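Local coordinates for protein glutathione S-transferase (Bombyx mori, PDB 4E8H) that binds glutathione as a homodimer and probably transfers it to electrophilic compounds, at residues 51-54 against 59-62; 70-75 against 104-109; 116-121 against 173-178; 160-165 against 186-191. One frame throughout, in Å; residues are numbered along the deposited sequence.

Contact 1 of 4, residues 51-54 against 59-62; sequences KMNP and PTMD
Asn53 meets Thr60 through its amide: ND2 lies 2.8 Å from the threonine OG1 and donates to it. Both segments belong to the thioredoxin-like N-terminal domain. Residues 51-54 finish helix 47-52 and turn out of it at Asn53, while Pro59, preceded by a cis peptide bond, leads into strand 60-63, as the cis-proline does in this fold. The N-H...O angle is 154°, and OG1 sits nearly in the amide plane, so the hydrogen is aimed fairly well. The other arm of Thr60 does apolar work. Its CG2 meets Met52 CE tip to tip at 4.0 Å, the methionine running straight out to its sulfur and bending only at the last bond (chi3 65°).

Further out, Thr60 OG1 has its strongest partner in the carbonyl oxygen of Thr57, with a weak bond to Tyr49 OH besides. A valine in place of Thr60 would probably leave the Thr57 carbonyl and Asn53 ND2 each short of a partner, and so slacken the turn between helix and strand. That turn carries His56 and Ile58, which bind glutathione, and Pro59 itself touches the ligand. From strand 66-69, Ile67 and Trp69 pack against Thr60, with Ile67 also touching Met52 and Trp69 touching Asn53. The Asn53 amide is fixed against flipping because its two ends have different partners: ND2 also bonds Thr57 OG1, and OD1 takes the backbone N-H of Gln55.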
loop_
_atom_site.group_PDB
_atom_site.type_symbol
_atom_site.label_atom_id
_atom_site.label_comp_id
_atom_site.label_asym_id
_atom_site.label_seq_id
_atom_site.Cartn_x
_atom_site.Cartn_y
_atom_site.Cartn_z
ATOM N N LYS B 51 -17.063 2.478 15.995
ATOM C CA LYS B 51 -16.901 1.151 16.594
ATOM C C LYS B 51 -16.506 0.123 15.529
ATOM O O LYS B 51 -15.596 -0.684 15.741
ATOM C CB LYS B 51 -18.189 0.718 17.309
ATOM C CG LYS B 51 -18.141 -0.693 17.900
ATOM C CD LYS B 51 -19.345 -0.971 18.792
ATOM C CE LYS B 51 -19.222 -2.333 19.460
ATOM N NZ LYS B 51 -20.341 -2.604 20.407
ATOM N N MET B 52 -17.193 0.169 14.390
ATOM C CA MET B 52 -16.898 -0.704 13.258
ATOM C C MET B 52 -15.523 -0.390 12.654
ATOM O O MET B 52 -14.689 -1.286 12.498
ATOM C CB MET B 52 -18.008 -0.592 12.204
ATOM C CG MET B 52 -17.782 -1.428 10.950
ATOM S SD MET B 52 -19.119 -1.338 9.742
ATOM C CE MET B 52 -19.047 0.387 9.262
ATOM N N ASN B 53 -15.291 0.881 12.333
ATOM C CA ASN B 53 -14.048 1.321 11.705
ATOM C C ASN B 53 -13.564 2.611 12.366
ATOM O O ASN B 53 -14.058 3.695 12.038
ATOM C CB ASN B 53 -14.266 1.512 10.192
ATOM C CG ASN B 53 -13.021 2.017 9.456
ATOM O OD1 ASN B 53 -11.976 2.276 10.053
ATOM N ND2 ASN B 53 -13.143 2.156 8.141
ATOM N N PRO B 54 -12.603 2.501 13.308
ATOM C CA PRO B 54 -12.097 3.683 14.019
ATOM C C PRO B 54 -11.439 4.724 13.109
ATOM O O PRO B 54 -11.339 5.894 13.488
ATOM C CB PRO B 54 -11.073 3.102 15.004
ATOM C CG PRO B 54 -10.763 1.731 14.499
ATOM C CD PRO B 54 -12.013 1.256 13.831
ATOM N N PRO B 59 -14.062 2.807 1.330
ATOM C CA PRO B 59 -14.991 1.713 1.601
ATOM C C PRO B 59 -14.678 0.972 2.896
ATOM O O PRO B 59 -13.513 0.852 3.284
ATOM C CB PRO B 59 -14.780 0.777 0.408
ATOM C CG PRO B 59 -13.366 0.986 0.020
ATOM C CD PRO B 59 -13.079 2.441 0.292
ATOM N N THR B 60 -15.727 0.505 3.562
ATOM C CA THR B 60 -15.596 -0.437 4.661
ATOM C C THR B 60 -16.466 -1.645 4.330
ATOM O O THR B 60 -17.646 -1.506 3.995
ATOM C CB THR B 60 -15.967 0.199 6.025
ATOM O OG1 THR B 60 -15.055 1.267 6.316
ATOM C CG2 THR B 60 -15.891 -0.826 7.151
ATOM N N MET B 61 -15.859 -2.824 4.394
ATOM C CA MET B 61 -16.543 -4.069 4.092
ATOM C C MET B 61 -17.002 -4.764 5.371
ATOM O O MET B 61 -16.264 -4.812 6.357
ATOM C CB MET B 61 -15.613 -4.991 3.302
ATOM C CG MET B 61 -16.230 -6.322 2.919
ATOM S SD MET B 61 -15.011 -7.626 2.694
ATOM C CE MET B 61 -14.604 -8.011 4.399
ATOM N N ASP B 62 -18.226 -5.292 5.341
ATOM C CA ASP B 62 -18.726 -6.188 6.385
ATOM C C ASP B 62 -19.154 -7.517 5.757
ATOM O O ASP B 62 -20.272 -7.646 5.241
ATOM C CB ASP B 62 -19.879 -5.541 7.173
ATOM C CG ASP B 62 -20.509 -6.485 8.207
ATOM O OD1 ASP B 62 -20.034 -7.629 8.394
ATOM O OD2 ASP B 62 -21.501 -6.072 8.840
#

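Contact 2 of 4, residues 70-75 against 104-109; sequences ESRAIQ and NFDLGT. With GSH (glutathione), chain F.
Arg72 grips Asp106 side-on, with both NE and NH2 turned to a single carboxylate oxygen. NE reaches Asp106 OD2 at 2.9 Å, and NH2 reaches the same OD2 at 2.9 Å. The oxygen lies near the guanidinium plane, but both nitrogens come at it from one face of the carboxylate, the two planes being 50° apart. OD2 has a further partner in Thr164 OG1, so this buried oxygen takes three donors, two from the guanidinium and one from the threonine. Leu107 covers one face of the guanidinium, its CD1 lying 3.7 Å from Arg72 NH1.

On the ligand side, Ser71 holds the gamma-glutamyl carboxylate of glutathione: its backbone N donates to O12 at 2.8 Å, and its OG donates to O11 at 2.6 Å. Glu70, at the N-cap, accepts from the ligand amine N1 through OE1 at 2.8 Å. The start of helix 71-82 thus faces the carboxylate, and its dipole probably favours that negative charge. Arg72 NH1 comes within 3.2 Å of O11. A leucine in place of Arg72 would probably leave Asp106 without its counter-charge and take a positive group from beside the ligand carboxylate.

The salt bridge ties helix 71-82 of the N-terminal domain to helix 93-124 of the C-terminal one. Helix 160-174 lies alongside through Thr164, and Asn104 of the second subunit packs on Arg72 and Leu107.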
loop_
_atom_site.group_PDB
_atom_site.type_symbol
_atom_site.label_atom_id
_atom_site.label_comp_id
_atom_site.label_asym_id
_atom_site.label_seq_id
_atom_site.Cartn_x
_atom_site.Cartn_y
_atom_site.Cartn_z
ATOM N N GLU B 70 -9.583 -0.318 3.742
ATOM C CA GLU B 70 -8.520 -0.263 2.717
ATOM C C GLU B 70 -8.935 -1.063 1.487
ATOM O O GLU B 70 -8.997 -2.296 1.526
ATOM C CB GLU B 70 -7.146 -0.722 3.236
ATOM C CG GLU B 70 -6.480 0.231 4.224
ATOM C CD GLU B 70 -5.977 1.531 3.601
ATOM O OE1 GLU B 70 -5.904 1.643 2.356
ATOM O OE2 GLU B 70 -5.642 2.450 4.380
ATOM N N SER B 71 -9.213 -0.347 0.399
ATOM C CA SER B 71 -9.719 -0.948 -0.836
ATOM C C SER B 71 -8.878 -2.114 -1.349
ATOM O O SER B 71 -9.425 -3.134 -1.772
ATOM C CB SER B 71 -9.856 0.110 -1.934
ATOM O OG SER B 71 -8.625 0.782 -2.147
ATOM N N ARG B 72 -7.556 -1.965 -1.303
ATOM C CA ARG B 72 -6.656 -2.963 -1.882
ATOM C C ARG B 72 -6.547 -4.238 -1.034
ATOM O O ARG B 72 -6.335 -5.328 -1.574
ATOM C CB ARG B 72 -5.288 -2.341 -2.206
ATOM C CG ARG B 72 -5.368 -1.253 -3.294
ATOM C CD ARG B 72 -4.156 -0.317 -3.292
ATOM N NE ARG B 72 -4.386 0.892 -4.088
ATOM C CZ ARG B 72 -5.010 1.985 -3.647
ATOM N NH1 ARG B 72 -5.480 2.042 -2.407
ATOM N NH2 ARG B 72 -5.164 3.027 -4.451
ATOM N N ALA B 73 -6.717 -4.101 0.282
ATOM C CA ALA B 73 -6.829 -5.257 1.181
ATOM C C ALA B 73 -8.169 -5.979 0.998
ATOM O O ALA B 73 -8.230 -7.210 1.066
ATOM C CB ALA B 73 -6.644 -4.831 2.629
ATOM N N ILE B 74 -9.232 -5.205 0.773
ATOM C CA ILE B 74 -10.557 -5.757 0.474
ATOM C C ILE B 74 -10.534 -6.560 -0.829
ATOM O O ILE B 74 -11.013 -7.695 -0.871
ATOM C CB ILE B 74 -11.648 -4.656 0.412
ATOM C CG1 ILE B 74 -11.855 -4.022 1.793
ATOM C CG2 ILE B 74 -12.969 -5.233 -0.104
ATOM C CD1 ILE B 74 -12.655 -2.721 1.779
ATOM N N GLN B 75 -9.968 -5.966 -1.879
ATOM C CA GLN B 75 -9.817 -6.626 -3.177
ATOM C C GLN B 75 -9.146 -7.988 -3.065
ATOM O O GLN B 75 -9.667 -8.990 -3.565
ATOM C CB GLN B 75 -8.966 -5.771 -4.108
ATOM C CG GLN B 75 -9.677 -4.643 -4.796
ATOM C CD GLN B 75 -8.762 -3.956 -5.780
ATOM O OE1 GLN B 75 -7.853 -3.220 -5.393
ATOM N NE2 GLN B 75 -8.979 -4.212 -7.064
ATOM N N ASN B 104 1.077 -1.619 -4.212
ATOM C CA ASN B 104 1.830 -0.617 -3.454
ATOM C C ASN B 104 2.206 0.595 -4.314
ATOM O O ASN B 104 2.188 1.732 -3.830
ATOM C CB ASN B 104 3.073 -1.234 -2.799
ATOM C CG ASN B 104 2.756 -1.972 -1.501
ATOM O OD1 ASN B 104 3.369 -1.714 -0.465
ATOM N ND2 ASN B 104 1.797 -2.892 -1.553
ATOM N N PHE B 105 2.537 0.349 -5.583
ATOM C CA PHE B 105 2.736 1.425 -6.559
ATOM C C PHE B 105 1.476 2.280 -6.658
ATOM O O PHE B 105 1.544 3.505 -6.585
ATOM C CB PHE B 105 3.104 0.853 -7.936
ATOM C CG PHE B 105 3.138 1.880 -9.045
ATOM C CD1 PHE B 105 4.223 2.741 -9.189
ATOM C CD2 PHE B 105 2.086 1.972 -9.956
ATOM C CE1 PHE B 105 4.255 3.685 -10.216
ATOM C CE2 PHE B 105 2.110 2.912 -10.987
ATOM C CZ PHE B 105 3.196 3.770 -11.118
ATOM N N ASP B 106 0.329 1.622 -6.814
ATOM C CA ASP B 106 -0.943 2.320 -6.941
ATOM C C ASP B 106 -1.227 3.184 -5.713
ATOM O O ASP B 106 -1.524 4.368 -5.850
ATOM C CB ASP B 106 -2.088 1.333 -7.197
ATOM C CG ASP B 106 -3.409 2.029 -7.494
ATOM O OD1 ASP B 106 -3.435 2.941 -8.351
ATOM O OD2 ASP B 106 -4.426 1.656 -6.871
ATOM N N LEU B 107 -1.115 2.604 -4.521
ATOM C CA LEU B 107 -1.394 3.346 -3.293
ATOM C C LEU B 107 -0.363 4.442 -3.006
ATOM O O LEU B 107 -0.725 5.605 -2.806
ATOM C CB LEU B 107 -1.518 2.401 -2.086
ATOM C CG LEU B 107 -1.705 3.037 -0.699
ATOM C CD1 LEU B 107 -2.883 4.018 -0.660
ATOM C CD2 LEU B 107 -1.876 1.965 0.369
ATOM N N GLY B 108 0.911 4.067 -2.985
ATOM C CA GLY B 108 1.965 4.973 -2.537
ATOM C C GLY B 108 2.517 5.928 -3.580
ATOM O O GLY B 108 3.226 6.873 -3.234
ATOM N N THR B 109 2.199 5.690 -4.850
ATOM C CA THR B 109 2.751 6.497 -5.938
ATOM C C THR B 109 1.667 7.113 -6.827
ATOM O O THR B 109 1.445 8.323 -6.781
ATOM C CB THR B 109 3.776 5.691 -6.782
ATOM O OG1 THR B 109 4.802 5.177 -5.923
ATOM C CG2 THR B 109 4.416 6.567 -7.857
HETATM N N1 GSH F . -6.500 4.189 1.237
HETATM C CA1 GSH F . -7.932 4.092 1.455
HETATM C C1 GSH F . -8.485 2.975 0.615
HETATM O O11 GSH F . -7.869 2.583 -0.400
HETATM O O12 GSH F . -9.563 2.421 0.923
HETATM C CB1 GSH F . -8.604 5.412 1.084
HETATM C CG1 GSH F . -9.913 5.600 1.850
HETATM C CD1 GSH F . -10.325 7.056 1.888
HETATM O OE1 GSH F . -9.378 8.062 2.174
HETATM N N2 GSH F . -11.606 7.328 1.645
HETATM C CA2 GSH F . -12.142 8.675 1.756
HETATM C C2 GSH F . -12.758 8.886 3.106
HETATM O O2 GSH F . -13.357 7.790 3.755
HETATM C CB2 GSH F . -13.192 8.900 0.675
HETATM S SG2 GSH F . -12.502 8.840 -0.999
HETATM N N3 GSH F . -12.709 10.112 3.631
HETATM C CA3 GSH F . -13.415 10.467 4.853
HETATM C C3 GSH F . -12.572 10.257 6.092
HETATM O O31 GSH F . -11.509 9.602 6.033
HETATM O O32 GSH F . -12.925 10.733 7.196
#

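Contact 3 of 4, residues 116-121 against 173-178; sequences NLYTPI and DAFGYD
The Tyr118 ring is sandwiched: Phe175 CD2 lies over one face, 3.6 Å from Tyr118 CD1 and displaced toward the rim, while Leu117 CG sits over the opposite face. The two rings are inclined at 58° with centroids 5.0 Å apart, an oblique aromatic pair. A third ring joins at the hydroxyl end, where Tyr118 OH approaches the edge of Tyr177, 3.5 Å from its CD1. These contacts lie in the all-helical C-terminal domain of the transferase, where helix 93-124 passes the chain as it comes off helix 160-174 through a Schellman motif at Gly176.

That glycine, with a positive phi of 95°, allows the turn by which Phe175 and Tyr177 both come up against the same tyrosine. On the other side, helix 93-124 is kinked just past Tyr118, where the proline nitrogen of Pro120 makes no bond to the preceding turn. Phe175 also packs on Leu212 and Ala213 of helix 201-213, and Tyr114, one turn back in helix 93-124, touches both Tyr118 and Phe175. Tyr177 is anchored beyond the contact, its OH bonded to Asp137 OD1 of helix 130-146.

A water closes the polar side. Lying in the plane of the Tyr118 ring, it is 3.3 Å from Tyr118 OH, a weak bond, and donates to Phe175 O at 3.2 Å.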
loop_
_atom_site.group_PDB
_atom_site.type_symbol
_atom_site.label_atom_id
_atom_site.label_comp_id
_atom_site.label_asym_id
_atom_site.label_seq_id
_atom_site.Cartn_x
_atom_site.Cartn_y
_atom_site.Cartn_z
ATOM N N ASN B 116 -2.822 14.546 -5.048
ATOM C CA ASN B 116 -2.099 15.804 -4.864
ATOM C C ASN B 116 -2.327 16.799 -6.002
ATOM O O ASN B 116 -2.396 18.009 -5.774
ATOM C CB ASN B 116 -0.604 15.548 -4.651
ATOM C CG ASN B 116 -0.302 14.899 -3.307
ATOM O OD1 ASN B 116 -1.155 14.843 -2.418
ATOM N ND2 ASN B 116 0.920 14.406 -3.156
ATOM N N LEU B 117 -2.458 16.279 -7.221
ATOM C CA LEU B 117 -2.767 17.108 -8.385
ATOM C C LEU B 117 -4.233 17.558 -8.421
ATOM O O LEU B 117 -4.513 18.749 -8.566
ATOM C CB LEU B 117 -2.391 16.386 -9.690
ATOM C CG LEU B 117 -2.732 17.042 -11.038
ATOM C CD1 LEU B 117 -2.144 18.447 -11.171
ATOM C CD2 LEU B 117 -2.274 16.164 -12.192
ATOM N N TYR B 118 -5.159 16.612 -8.279
ATOM C CA TYR B 118 -6.568 16.886 -8.575
ATOM C C TYR B 118 -7.446 17.361 -7.415
ATOM O O TYR B 118 -8.403 18.106 -7.640
ATOM C CB TYR B 118 -7.210 15.701 -9.301
ATOM C CG TYR B 118 -6.758 15.572 -10.739
ATOM C CD1 TYR B 118 -7.196 16.472 -11.714
ATOM C CD2 TYR B 118 -5.891 14.552 -11.127
ATOM C CE1 TYR B 118 -6.782 16.357 -13.039
ATOM C CE2 TYR B 118 -5.473 14.426 -12.450
ATOM C CZ TYR B 118 -5.920 15.331 -13.398
ATOM O OH TYR B 118 -5.506 15.209 -14.706
ATOM N N THR B 119 -7.129 16.945 -6.190
ATOM C CA THR B 119 -7.911 17.357 -5.014
ATOM C C THR B 119 -8.061 18.887 -4.868
ATOM O O THR B 119 -9.175 19.361 -4.628
ATOM C CB THR B 119 -7.395 16.705 -3.700
ATOM O OG1 THR B 119 -7.372 15.280 -3.851
ATOM C CG2 THR B 119 -8.291 17.060 -2.516
ATOM N N PRO B 120 -6.958 19.663 -5.021
ATOM C CA PRO B 120 -7.117 21.123 -4.937
ATOM C C PRO B 120 -8.048 21.680 -6.015
ATOM O O PRO B 120 -8.869 22.556 -5.728
ATOM C CB PRO B 120 -5.693 21.647 -5.152
ATOM C CG PRO B 120 -4.811 20.523 -4.763
ATOM C CD PRO B 120 -5.539 19.289 -5.188
ATOM N N ILE B 121 -7.917 21.166 -7.237
ATOM C CA ILE B 121 -8.743 21.599 -8.362
ATOM C C ILE B 121 -10.230 21.332 -8.100
ATOM O O ILE B 121 -11.049 22.257 -8.136
ATOM C CB ILE B 121 -8.300 20.925 -9.697
ATOM C CG1 ILE B 121 -6.801 21.143 -9.945
ATOM C CG2 ILE B 121 -9.126 21.461 -10.867
ATOM C CD1 ILE B 121 -6.215 20.307 -11.077
ATOM N N ASP B 173 -9.122 10.470 -17.657
ATOM C CA ASP B 173 -9.791 10.503 -18.953
ATOM C C ASP B 173 -11.022 11.415 -18.889
ATOM O O ASP B 173 -11.189 12.301 -19.733
ATOM C CB ASP B 173 -10.176 9.089 -19.395
ATOM C CG ASP B 173 -10.841 9.059 -20.758
ATOM O OD1 ASP B 173 -10.200 9.461 -21.753
ATOM O OD2 ASP B 173 -12.008 8.619 -20.834
ATOM N N ALA B 174 -11.858 11.210 -17.869
ATOM C CA ALA B 174 -13.038 12.048 -17.635
ATOM C C ALA B 174 -12.697 13.519 -17.363
ATOM O O ALA B 174 -13.515 14.405 -17.620
ATOM C CB ALA B 174 -13.875 11.478 -16.498
ATOM N N PHE B 175 -11.495 13.770 -16.841
ATOM C CA PHE B 175 -11.046 15.135 -16.534
ATOM C C PHE B 175 -10.394 15.824 -17.737
ATOM O O PHE B 175 -10.038 17.005 -17.667
ATOM C CB PHE B 175 -10.072 15.162 -15.345
ATOM C CG PHE B 175 -10.626 14.589 -14.059
ATOM C CD1 PHE B 175 -11.995 14.379 -13.877
ATOM C CD2 PHE B 175 -9.761 14.290 -13.009
ATOM C CE1 PHE B 175 -12.484 13.852 -12.681
ATOM C CE2 PHE B 175 -10.240 13.769 -11.810
ATOM C CZ PHE B 175 -11.603 13.550 -11.645
ATOM N N GLY B 176 -10.229 15.080 -18.828
ATOM C CA GLY B 176 -9.682 15.629 -20.067
ATOM C C GLY B 176 -8.189 15.440 -20.267
ATOM O O GLY B 176 -7.594 16.093 -21.129
ATOM N N TYR B 177 -7.577 14.563 -19.474
ATOM C CA TYR B 177 -6.179 14.202 -19.684
ATOM C C TYR B 177 -6.097 13.329 -20.933
ATOM O O TYR B 177 -6.837 12.349 -21.063
ATOM C CB TYR B 177 -5.611 13.457 -18.470
ATOM C CG TYR B 177 -4.094 13.449 -18.379
ATOM C CD1 TYR B 177 -3.434 14.158 -17.375
ATOM C CD2 TYR B 177 -3.321 12.725 -19.290
ATOM C CE1 TYR B 177 -2.042 14.151 -17.284
ATOM C CE2 TYR B 177 -1.933 12.716 -19.210
ATOM C CZ TYR B 177 -1.301 13.429 -18.205
ATOM O OH TYR B 177 0.071 13.414 -18.124
ATOM N N ASP B 178 -5.216 13.708 -21.854
ATOM C CA ASP B 178 -4.956 12.934 -23.065
ATOM C C ASP B 178 -3.628 12.208 -22.886
ATOM O O ASP B 178 -2.565 12.824 -22.912
ATOM C CB ASP B 178 -4.919 13.859 -24.293
ATOM C CG ASP B 178 -4.717 13.109 -25.613
ATOM O OD1 ASP B 178 -4.523 11.872 -25.611
ATOM O OD2 ASP B 178 -4.754 13.773 -26.670
HETATM O O HOH W 1 -7.078 17.512 -16.526
#

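Contact 4 of 4, residues 160-165 against 186-191; sequences VADITI and AKWFER
Trp188 brings its indole up to Asp162 and Ile165, a turn of helix 160-174, with its N-H edge turned to the acid, and so joins that helix to helix 183-196. NE1 donates to Asp162 OD1 at 2.9 Å along an almost straight line (N-H...O 169°). The oxygen lies in the ring plane and is met on its anti side, with the N-H only 17° out of the carboxylate plane. Farther along the six-membered ring, CH2 touches Ile165 CG2 at 3.8 Å, and CZ2 passes 3.8 Å from the backbone O of Asp162. The indole gets there because its CG stands anti to the Trp188 nitrogen (chi1 164°), which carries the ring straight off its own helix.

Asp162 has more than this one task. It is the N3 acid of the Thr-x-x-Asp N-capping box that starts helix 160-174 in the glutathione transferase fold. Here OD2 takes the backbone N-H of Thr159, as that motif requires of the acid, and OD1 also accepts from Val153 N. Ile165, a turn on, packs against Asp106 and Leu110 of helix 93-124.

One buried carboxylate therefore receives three N-H groups, two at OD1 and one at OD2. Lying at the start of a helix as well, it is probably kept ionised, and its negative charge should strengthen the bond from the otherwise apolar indole.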
loop_
_atom_site.group_PDB
_atom_site.type_symbol
_atom_site.label_atom_id
_atom_site.label_comp_id
_atom_site.label_asym_id
_atom_site.label_seq_id
_atom_site.Cartn_x
_atom_site.Cartn_y
_atom_site.Cartn_z
ATOM N N VAL B 160 -6.179 -7.851 -9.776
ATOM C CA VAL B 160 -6.731 -6.772 -8.945
ATOM C C VAL B 160 -5.955 -5.464 -9.131
ATOM O O VAL B 160 -6.520 -4.377 -8.984
ATOM C CB VAL B 160 -6.804 -7.148 -7.437
ATOM C CG1 VAL B 160 -7.851 -8.230 -7.202
ATOM C CG2 VAL B 160 -5.437 -7.584 -6.899
ATOM N N ALA B 161 -4.670 -5.582 -9.466
ATOM C CA ALA B 161 -3.821 -4.424 -9.729
ATOM C C ALA B 161 -4.320 -3.597 -10.919
ATOM O O ALA B 161 -4.367 -2.370 -10.834
ATOM C CB ALA B 161 -2.374 -4.849 -9.922
ATOM N N ASP B 162 -4.704 -4.266 -12.010
ATOM C CA ASP B 162 -5.312 -3.591 -13.169
ATOM C C ASP B 162 -6.613 -2.887 -12.803
ATOM O O ASP B 162 -6.876 -1.780 -13.273
ATOM C CB ASP B 162 -5.601 -4.579 -14.300
ATOM C CG ASP B 162 -4.358 -5.269 -14.804
ATOM O OD1 ASP B 162 -3.614 -4.659 -15.601
ATOM O OD2 ASP B 162 -4.129 -6.428 -14.407
ATOM N N ILE B 163 -7.422 -3.540 -11.971
ATOM C CA ILE B 163 -8.736 -3.021 -11.592
ATOM C C ILE B 163 -8.638 -1.712 -10.792
ATOM O O ILE B 163 -9.367 -0.761 -11.081
ATOM C CB ILE B 163 -9.604 -4.097 -10.862
ATOM C CG1 ILE B 163 -9.810 -5.323 -11.769
ATOM C CG2 ILE B 163 -10.950 -3.509 -10.418
ATOM C CD1 ILE B 163 -10.622 -6.463 -11.142
ATOM N N THR B 164 -7.737 -1.645 -9.812
ATOM C CA THR B 164 -7.591 -0.416 -9.015
ATOM C C THR B 164 -6.890 0.720 -9.774
ATOM O O THR B 164 -7.274 1.886 -9.646
ATOM C CB THR B 164 -6.938 -0.661 -7.621
ATOM O OG1 THR B 164 -6.788 0.588 -6.933
ATOM C CG2 THR B 164 -5.579 -1.342 -7.748
ATOM N N ILE B 165 -5.880 0.367 -10.568
ATOM C CA ILE B 165 -5.159 1.334 -11.396
ATOM C C ILE B 165 -6.085 1.953 -12.459
ATOM O O ILE B 165 -6.034 3.164 -12.696
ATOM C CB ILE B 165 -3.866 0.711 -12.012
ATOM C CG1 ILE B 165 -2.805 0.524 -10.917
ATOM C CG2 ILE B 165 -3.319 1.577 -13.150
ATOM C CD1 ILE B 165 -1.629 -0.374 -11.300
ATOM N N ALA B 186 -2.379 3.545 -23.343
ATOM C CA ALA B 186 -3.514 3.667 -24.261
ATOM C C ALA B 186 -4.095 2.312 -24.664
ATOM O O ALA B 186 -5.308 2.111 -24.591
ATOM C CB ALA B 186 -3.122 4.474 -25.497
ATOM N N LYS B 187 -3.225 1.387 -25.074
ATOM C CA LYS B 187 -3.644 0.052 -25.509
ATOM C C LYS B 187 -4.146 -0.785 -24.336
ATOM O O LYS B 187 -5.149 -1.493 -24.455
ATOM C CB LYS B 187 -2.499 -0.676 -26.221
ATOM C CG LYS B 187 -2.077 -0.050 -27.544
ATOM C CD LYS B 187 -0.758 -0.632 -28.031
ATOM C CE LYS B 187 -0.118 0.259 -29.085
ATOM N NZ LYS B 187 1.251 -0.203 -29.453
ATOM N N TRP B 188 -3.438 -0.699 -23.210
ATOM C CA TRP B 188 -3.832 -1.381 -21.980
ATOM C C TRP B 188 -5.201 -0.918 -21.495
ATOM O O TRP B 188 -5.994 -1.726 -21.013
ATOM C CB TRP B 188 -2.784 -1.165 -20.884
ATOM C CG TRP B 188 -3.265 -1.492 -19.495
ATOM C CD1 TRP B 188 -3.199 -2.702 -18.869
ATOM C CD2 TRP B 188 -3.883 -0.592 -18.563
ATOM N NE1 TRP B 188 -3.735 -2.616 -17.607
ATOM C CE2 TRP B 188 -4.163 -1.332 -17.393
ATOM C CE3 TRP B 188 -4.227 0.767 -18.603
ATOM C CZ2 TRP B 188 -4.773 -0.761 -16.271
ATOM C CZ3 TRP B 188 -4.838 1.335 -17.488
ATOM C CH2 TRP B 188 -5.102 0.569 -16.337
ATOM N N PHE B 189 -5.468 0.381 -21.613
ATOM C CA PHE B 189 -6.733 0.953 -21.149
ATOM C C PHE B 189 -7.914 0.439 -21.978
ATOM O O PHE B 189 -8.958 0.088 -21.421
ATOM C CB PHE B 189 -6.658 2.489 -21.130
ATOM C CG PHE B 189 -7.906 3.176 -20.623
ATOM C CD1 PHE B 189 -8.485 2.824 -19.403
ATOM C CD2 PHE B 189 -8.478 4.213 -21.357
ATOM C CE1 PHE B 189 -9.634 3.479 -18.939
ATOM C CE2 PHE B 189 -9.621 4.874 -20.903
ATOM C CZ PHE B 189 -10.201 4.506 -19.693
ATOM N N GLU B 190 -7.737 0.372 -23.296
ATOM C CA GLU B 190 -8.774 -0.163 -24.183
ATOM C C GLU B 190 -9.004 -1.644 -23.902
ATOM O O GLU B 190 -10.143 -2.110 -23.873
ATOM C CB GLU B 190 -8.416 0.061 -25.657
ATOM C CG GLU B 190 -8.320 1.533 -26.077
ATOM C CD GLU B 190 -9.591 2.327 -25.801
ATOM O OE1 GLU B 190 -10.693 1.831 -26.127
ATOM O OE2 GLU B 190 -9.486 3.453 -25.265
ATOM N N ARG B 191 -7.908 -2.366 -23.670
ATOM C CA ARG B 191 -7.934 -3.788 -23.337
ATOM C C ARG B 191 -8.699 -4.076 -22.040
ATOM O O ARG B 191 -9.537 -4.977 -21.998
ATOM C CB ARG B 191 -6.496 -4.305 -23.230
ATOM C CG ARG B 191 -6.348 -5.818 -23.134
ATOM C CD ARG B 191 -4.875 -6.234 -23.108
ATOM N NE ARG B 191 -4.147 -5.789 -24.298
ATOM C CZ ARG B 191 -3.148 -4.908 -24.296
ATOM N NH1 ARG B 191 -2.722 -4.363 -23.162
ATOM N NH2 ARG B 191 -2.561 -4.576 -25.438
#

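In the fold
Glutathione lies by contacts 1 and 2, whose centres are 17 Å apart. They meet where Pro59 CG comes 4.1 Å from Ser71 CB and Met61 CB 4.0 Å from Ile74 CD1, so the cis-proline turn and the start of helix 71-82 line one pocket. Contact 2 passes on to contact 4 through Asp106 OD2 and Thr164 OG1, 2.6 Å apart and probably hydrogen-bonded, and through Gln75 NE2 and Val160 O at 3.1 Å. Contact 3 shares helix 93-124 with contact 2 and helix 160-174 with contact 4, but touches neither; its Phe175 side chain is about 12 Å from glutathione. Contacts 1 and 4 stand on opposite sides of the chain's centre, about 28 Å between centres.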